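Local coordinates for crispr-associated protein Cas5, dvulg subtype (Xanthomonas oryzae pv. oryzae, PDB 3VZI) that is a Cas5d protein of the CRISPR-mediated microbial immune system, an RRM-type endoribonuclease that probably cleaves CRISPR repeat RNA, at residues S57-K62 / E113-A119; F141-R146 / F165-G169. All blocks are in the same frame, centred on the assembly; numbering follows the deposited sequence.

Interaction 1 of 2, residues S57-K62 / E113-A119; sequences SIQVLK and EVGYIIA
Ile58 and Val60 both pack alongside Tyr116 and meet its ring at CD1, on the buried face of an antiparallel strand pair. Ile58 and Tyr116 run side by side, with Ile58 CG2 4.1 Å from Tyr116 CD1. Val60 reaches the same CD1 through its own CG2. Tyr116 CG stands anti to the carbonyl carbon, beside the backbone N (chi1 -41°), which lays the ring along the sheet next to Val60. Gln59 O sits at the edge of this ring, near its plane. The same oxygen accepts the N-H of Ile117 in the carbonyl plane, on a lone pair. It also takes a CA-H...O contact from Tyr116 CA at 3.1 Å. Ile33 and Phe18 pack on the tyrosine beyond the two strands.

The backbones pair closely. Ser57 with Ala119 and Gln59 with Ile117 are hydrogen-bonded pairs, and each makes two bonds. Leu61 N adds a fifth bond of 2.8 Å to Gly115 O, just past the end of strand 57-60.

The other face is more open. Ser57 OG rests 3.6 Å from Ala119 CB, and Gln59 CB meets Ile117 CB. Past the end of strand 57-60, the side chains of Leu61 and Ile117 meet at an angle, with Leu61 CD1 3.9 Å from Ile117 CG1. The exposed Lys62 lays CD and CE over Glu113 O, with CE 3.3 Å away. A bend at chi3 (96°) carries Lys62 NZ to a water, to which it donates; the water in turn donates to Val114 O. NZ is 5.6 Å from Glu113 OE2, so any attraction between the charges is probably weak.

The pairing therefore rests on main-chain bonds in the central antiparallel sheet. Apolar side chains close the face of Ile58, Val60 and Tyr116. The other face mixes apolar and polar groups, and a water bridges the Lys62 end.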
loop_
_atom_site.group_PDB
_atom_site.type_symbol
_atom_site.label_atom_id
_atom_site.label_comp_id
_atom_site.label_asym_id
_atom_site.label_seq_id
_atom_site.Cartn_x
_atom_site.Cartn_y
_atom_site.Cartn_z
ATOM N N SER A 57 4.365 12.393 -1.975
ATOM C CA SER A 57 3.844 12.027 -3.295
ATOM C C SER A 57 4.176 10.605 -3.708
ATOM O O SER A 57 5.127 10.019 -3.226
ATOM C CB SER A 57 4.315 13.003 -4.350
ATOM O OG SER A 57 5.570 12.601 -4.835
ATOM N N ILE A 58 3.352 10.052 -4.584
ATOM C CA ILE A 58 3.524 8.703 -5.123
ATOM C C ILE A 58 3.615 8.842 -6.640
ATOM O O ILE A 58 2.843 9.572 -7.234
ATOM C CB ILE A 58 2.290 7.852 -4.804
ATOM C CG1 ILE A 58 2.246 7.524 -3.309
ATOM C CG2 ILE A 58 2.224 6.589 -5.662
ATOM C CD1 ILE A 58 0.832 7.573 -2.766
ATOM N N GLN A 59 4.555 8.158 -7.266
ATOM C CA GLN A 59 4.691 8.166 -8.724
ATOM C C GLN A 59 4.332 6.775 -9.182
ATOM O O GLN A 59 4.944 5.817 -8.743
ATOM C CB GLN A 59 6.134 8.448 -9.105
ATOM C CG GLN A 59 6.413 8.406 -10.587
ATOM C CD GLN A 59 6.213 9.741 -11.252
ATOM O OE1 GLN A 59 6.672 10.781 -10.753
ATOM N NE2 GLN A 59 5.521 9.730 -12.390
ATOM N N VAL A 60 3.310 6.636 -10.012
ATOM C CA VAL A 60 2.940 5.310 -10.514
ATOM C C VAL A 60 3.833 5.046 -11.727
ATOM O O VAL A 60 3.911 5.868 -12.661
ATOM C CB VAL A 60 1.434 5.278 -10.830
ATOM C CG1 VAL A 60 0.931 3.914 -11.311
ATOM C CG2 VAL A 60 0.681 5.742 -9.600
ATOM N N LEU A 61 4.563 3.938 -11.692
ATOM C CA LEU A 61 5.424 3.625 -12.801
ATOM C C LEU A 61 4.792 2.745 -13.848
ATOM O O LEU A 61 5.120 2.895 -15.034
ATOM C CB LEU A 61 6.743 3.065 -12.341
ATOM C CG LEU A 61 7.611 4.026 -11.515
ATOM C CD1 LEU A 61 8.734 3.228 -10.886
ATOM C CD2 LEU A 61 8.194 5.223 -12.257
ATOM N N LYS A 62 3.873 1.862 -13.456
ATOM C CA LYS A 62 3.322 0.887 -14.403
ATOM C C LYS A 62 1.817 0.968 -14.586
ATOM O O LYS A 62 1.114 1.441 -13.702
ATOM C CB LYS A 62 3.802 -0.518 -14.039
ATOM C CG LYS A 62 5.283 -0.733 -14.403
ATOM C CD LYS A 62 5.943 -1.868 -13.653
ATOM C CE LYS A 62 5.913 -3.146 -14.484
ATOM N NZ LYS A 62 6.906 -4.132 -13.957
ATOM N N GLU A 113 1.737 -6.695 -11.532
ATOM C CA GLU A 113 2.987 -6.025 -11.954
ATOM C C GLU A 113 3.126 -4.497 -11.684
ATOM O O GLU A 113 3.237 -3.683 -12.616
ATOM C CB GLU A 113 3.282 -6.360 -13.425
ATOM C CG GLU A 113 4.164 -7.605 -13.595
ATOM C CD GLU A 113 3.996 -8.319 -14.941
ATOM O OE1 GLU A 113 2.982 -8.093 -15.649
ATOM O OE2 GLU A 113 4.879 -9.136 -15.298
ATOM N N VAL A 114 3.132 -4.117 -10.408
ATOM C CA VAL A 114 3.175 -2.702 -10.024
ATOM C C VAL A 114 4.579 -2.210 -9.704
ATOM O O VAL A 114 5.492 -3.026 -9.478
ATOM C CB VAL A 114 2.279 -2.390 -8.815
ATOM C CG1 VAL A 114 0.859 -2.885 -9.075
ATOM C CG2 VAL A 114 2.890 -2.943 -7.524
ATOM N N GLY A 115 4.737 -0.879 -9.686
ATOM C CA GLY A 115 5.966 -0.226 -9.212
ATOM C C GLY A 115 5.756 1.264 -8.969
ATOM O O GLY A 115 5.313 1.988 -9.848
ATOM N N TYR A 116 6.047 1.737 -7.773
ATOM C CA TYR A 116 5.880 3.147 -7.508
ATOM C C TYR A 116 7.188 3.726 -7.028
ATOM O O TYR A 116 8.085 2.960 -6.650
ATOM C CB TYR A 116 4.820 3.368 -6.434
ATOM C CG TYR A 116 3.619 2.479 -6.586
ATOM C CD1 TYR A 116 2.522 2.884 -7.335
ATOM C CD2 TYR A 116 3.590 1.229 -5.996
ATOM C CE1 TYR A 116 1.426 2.067 -7.494
ATOM C CE2 TYR A 116 2.495 0.410 -6.134
ATOM C CZ TYR A 116 1.424 0.834 -6.880
ATOM O OH TYR A 116 0.345 0.002 -7.035
ATOM N N ILE A 117 7.291 5.067 -7.038
ATOM C CA ILE A 117 8.365 5.784 -6.348
ATOM C C ILE A 117 7.750 6.547 -5.179
ATOM O O ILE A 117 6.909 7.374 -5.389
ATOM C CB ILE A 117 9.059 6.779 -7.293
ATOM C CG1 ILE A 117 9.794 6.028 -8.421
ATOM C CG2 ILE A 117 9.991 7.710 -6.514
ATOM C CD1 ILE A 117 10.578 6.946 -9.346
ATOM N N ILE A 118 8.127 6.262 -3.942
ATOM C CA ILE A 118 7.508 6.965 -2.828
ATOM C C ILE A 118 8.387 8.160 -2.470
ATOM O O ILE A 118 9.595 8.003 -2.263
ATOM C CB ILE A 118 7.405 6.050 -1.590
ATOM C CG1 ILE A 118 6.954 4.637 -1.980
ATOM C CG2 ILE A 118 6.581 6.698 -0.476
ATOM C CD1 ILE A 118 5.562 4.241 -1.568
ATOM N N ALA A 119 7.814 9.357 -2.403
ATOM C CA ALA A 119 8.578 10.531 -1.956
ATOM C C ALA A 119 8.030 10.942 -0.614
ATOM O O ALA A 119 6.853 11.328 -0.518
ATOM C CB ALA A 119 8.446 11.668 -2.926
HETATM O O HOH W 1 7.201 -5.070 -11.084
#

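Interaction 2 of 2, residues F141-R146 / F165-G169; sequences FNRRAR and FALLG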
loop_
_atom_site.group_PDB
_atom_site.type_symbol
_atom_site.label_atom_id
_atom_site.label_comp_id
_atom_site.label_asym_id
_atom_site.label_seq_id
_atom_site.Cartn_x
_atom_site.Cartn_y
_atom_site.Cartn_z
ATOM N N PHE A 141 17.969 4.972 8.014
ATOM C CA PHE A 141 17.051 4.644 6.959
ATOM C C PHE A 141 17.801 4.360 5.667
ATOM O O PHE A 141 17.608 3.292 5.068
ATOM C CB PHE A 141 16.008 5.743 6.732
ATOM C CG PHE A 141 15.124 5.468 5.541
ATOM C CD1 PHE A 141 14.033 4.598 5.652
ATOM C CD2 PHE A 141 15.422 6.027 4.281
ATOM C CE1 PHE A 141 13.245 4.326 4.533
ATOM C CE2 PHE A 141 14.641 5.750 3.164
ATOM C CZ PHE A 141 13.540 4.910 3.291
ATOM N N ASN A 142 18.656 5.297 5.247
ATOM C CA ASN A 142 19.354 5.226 3.957
ATOM C C ASN A 142 20.308 4.035 3.882
ATOM O O ASN A 142 20.383 3.309 2.877
ATOM C CB ASN A 142 20.151 6.498 3.731
ATOM C CG ASN A 142 19.298 7.686 3.372
ATOM O OD1 ASN A 142 18.219 7.562 2.753
ATOM N ND2 ASN A 142 19.784 8.873 3.743
ATOM N N ARG A 143 21.036 3.840 4.969
ATOM C CA ARG A 143 21.957 2.715 5.124
ATOM C C ARG A 143 21.166 1.426 4.954
ATOM O O ARG A 143 21.653 0.463 4.379
ATOM C CB ARG A 143 22.610 2.798 6.501
ATOM C CG ARG A 143 23.721 1.835 6.790
ATOM C CD ARG A 143 23.647 1.408 8.258
ATOM N NE ARG A 143 23.771 2.512 9.230
ATOM C CZ ARG A 143 23.264 2.514 10.475
ATOM N NH1 ARG A 143 23.468 3.573 11.250
ATOM N NH2 ARG A 143 22.551 1.481 10.957
ATOM N N ARG A 144 19.921 1.428 5.405
ATOM C CA ARG A 144 19.151 0.184 5.448
ATOM C C ARG A 144 18.478 -0.153 4.139
ATOM O O ARG A 144 18.475 -1.327 3.725
ATOM C CB ARG A 144 18.095 0.263 6.522
ATOM C CG ARG A 144 18.632 0.098 7.902
ATOM C CD ARG A 144 17.609 -0.726 8.614
ATOM N NE ARG A 144 17.204 -0.095 9.842
ATOM C CZ ARG A 144 17.488 -0.593 11.019
ATOM N NH1 ARG A 144 17.090 0.048 12.115
ATOM N NH2 ARG A 144 18.161 -1.745 11.080
ATOM N N ALA A 145 17.868 0.886 3.551
ATOM C CA ALA A 145 17.280 0.864 2.223
ATOM C C ALA A 145 18.320 0.503 1.157
ATOM O O ALA A 145 18.068 -0.350 0.308
ATOM C CB ALA A 145 16.664 2.218 1.934
ATOM N N ARG A 146 19.496 1.140 1.214
ATOM C CA ARG A 146 20.594 0.833 0.279
ATOM C C ARG A 146 20.923 -0.652 0.354
ATOM O O ARG A 146 21.041 -1.308 -0.673
ATOM C CB ARG A 146 21.836 1.675 0.575
ATOM C CG ARG A 146 21.753 3.101 0.080
ATOM C CD ARG A 146 23.062 3.870 0.257
ATOM N NE ARG A 146 22.892 5.331 0.115
ATOM C CZ ARG A 146 23.109 6.238 1.082
ATOM N NH1 ARG A 146 23.525 5.878 2.302
ATOM N NH2 ARG A 146 22.913 7.530 0.827
ATOM N N PHE A 165 12.255 -3.200 -3.060
ATOM C CA PHE A 165 12.511 -1.796 -2.942
ATOM C C PHE A 165 13.978 -1.485 -3.179
ATOM O O PHE A 165 14.844 -2.288 -2.842
ATOM C CB PHE A 165 12.060 -1.290 -1.564
ATOM C CG PHE A 165 12.752 -1.962 -0.402
ATOM C CD1 PHE A 165 14.002 -1.553 0.012
ATOM C CD2 PHE A 165 12.125 -3.004 0.291
ATOM C CE1 PHE A 165 14.630 -2.167 1.084
ATOM C CE2 PHE A 165 12.752 -3.633 1.366
ATOM C CZ PHE A 165 14.009 -3.206 1.762
ATOM N N ALA A 166 14.250 -0.329 -3.780
ATOM C CA ALA A 166 15.621 0.211 -3.842
ATOM C C ALA A 166 15.587 1.720 -3.575
ATOM O O ALA A 166 14.615 2.400 -3.934
ATOM C CB ALA A 166 16.273 -0.109 -5.186
ATOM N N LEU A 167 16.635 2.231 -2.936
ATOM C CA LEU A 167 16.757 3.660 -2.632
ATOM C C LEU A 167 17.186 4.432 -3.901
ATOM O O LEU A 167 18.044 3.984 -4.653
ATOM C CB LEU A 167 17.764 3.886 -1.491
ATOM C CG LEU A 167 17.853 5.298 -0.888
ATOM C CD1 LEU A 167 16.685 5.558 0.083
ATOM C CD2 LEU A 167 19.196 5.525 -0.196
ATOM N N LEU A 168 16.560 5.575 -4.158
ATOM C CA LEU A 168 16.933 6.380 -5.304
ATOM C C LEU A 168 17.711 7.611 -4.897
ATOM O O LEU A 168 17.691 8.021 -3.719
ATOM C CB LEU A 168 15.702 6.793 -6.099
ATOM C CG LEU A 168 14.817 5.666 -6.643
ATOM C CD1 LEU A 168 13.602 6.268 -7.309
ATOM C CD2 LEU A 168 15.559 4.779 -7.620
ATOM N N GLY A 169 18.396 8.193 -5.886
ATOM C CA GLY A 169 19.175 9.405 -5.708
ATOM C C GLY A 169 18.290 10.632 -5.596
ATOM O O GLY A 169 17.062 10.555 -5.581
HETATM O O HOH W 2 18.626 0.014 -2.730
#
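Leu167 points from its strand into the side of helix 134-146 and meets four of its residues. Its two methyl groups divide the work. CD1 lies 3.8 Å from Ala145 CB and 3.7 Å from Phe141 CE2, approaching that ring obliquely. CD2 touches Arg146 CG at 3.5 Å, with Arg146 NE a little farther off. Asn142 OD1 stands 3.7 Å from both methyls. Leu167 CG is anti to the backbone N (chi1 -170°), and this carries both methyls into the groove between the side chains of Phe141, Asn142 and Arg146, over Ala145.

Phe165, two residues earlier, makes a lighter contact. Ala145 O lies at the edge of its ring, near the plane, 4.0 Å from CE1. That oxygen is also tied to the strand through a water, which donates to Ala145 O and accepts from Leu167 N. The water thus links the two backbones.

The helix sets the shape of the first shell. Ala145 N bonds to Phe141 O, and Arg146 N to Asn142 O, so Ala145 sits one turn after Phe141 and Arg146 one turn after Asn142. Ala145 CB lies over one face of the Phe141 ring, offset toward its rim. Asn142 CB sits in the same manner over a face of the Arg146 guanidinium. Leu167 CB lies 4.0 Å from Ala145 CB.

Strand 164-167 is an outermost strand of the five-stranded antiparallel sheet, paired with strand 7-13 through Ala166 and His10. Segment 141-146 lies over a face of the sheet near this edge, its axis at 130° to that of strand 165-167. Helix 35-45 meets Phe141 and Phe165 through Ile45, Val7 touches Phe141 and Asn142, and Trp53 meets the Phe141 ring.

How the interactions relate
Interactions 1 and 2 belong to one five-stranded antiparallel sheet. Interaction 1 joins two inner strands, 51-60 and 114-124. Interaction 2 packs helix 134-146 against outermost strand 164-167. Strand 7-13 lies between strands 114-124 and 164-167 and pairs with both. The centres of the contacts are about 15 Å apart, yet they touch through Leu168, which lies in segment 165-169 but does not meet the helix: Ile117 CD1 is 3.7 Å from Leu168 CD1, an apolar contact that spans strand 7-13. Along the chain they come in series, and strand 114-124 leads on to the helix of interaction 2. Both lie within the Cas5 family region, and neither includes a bound ligand or metal.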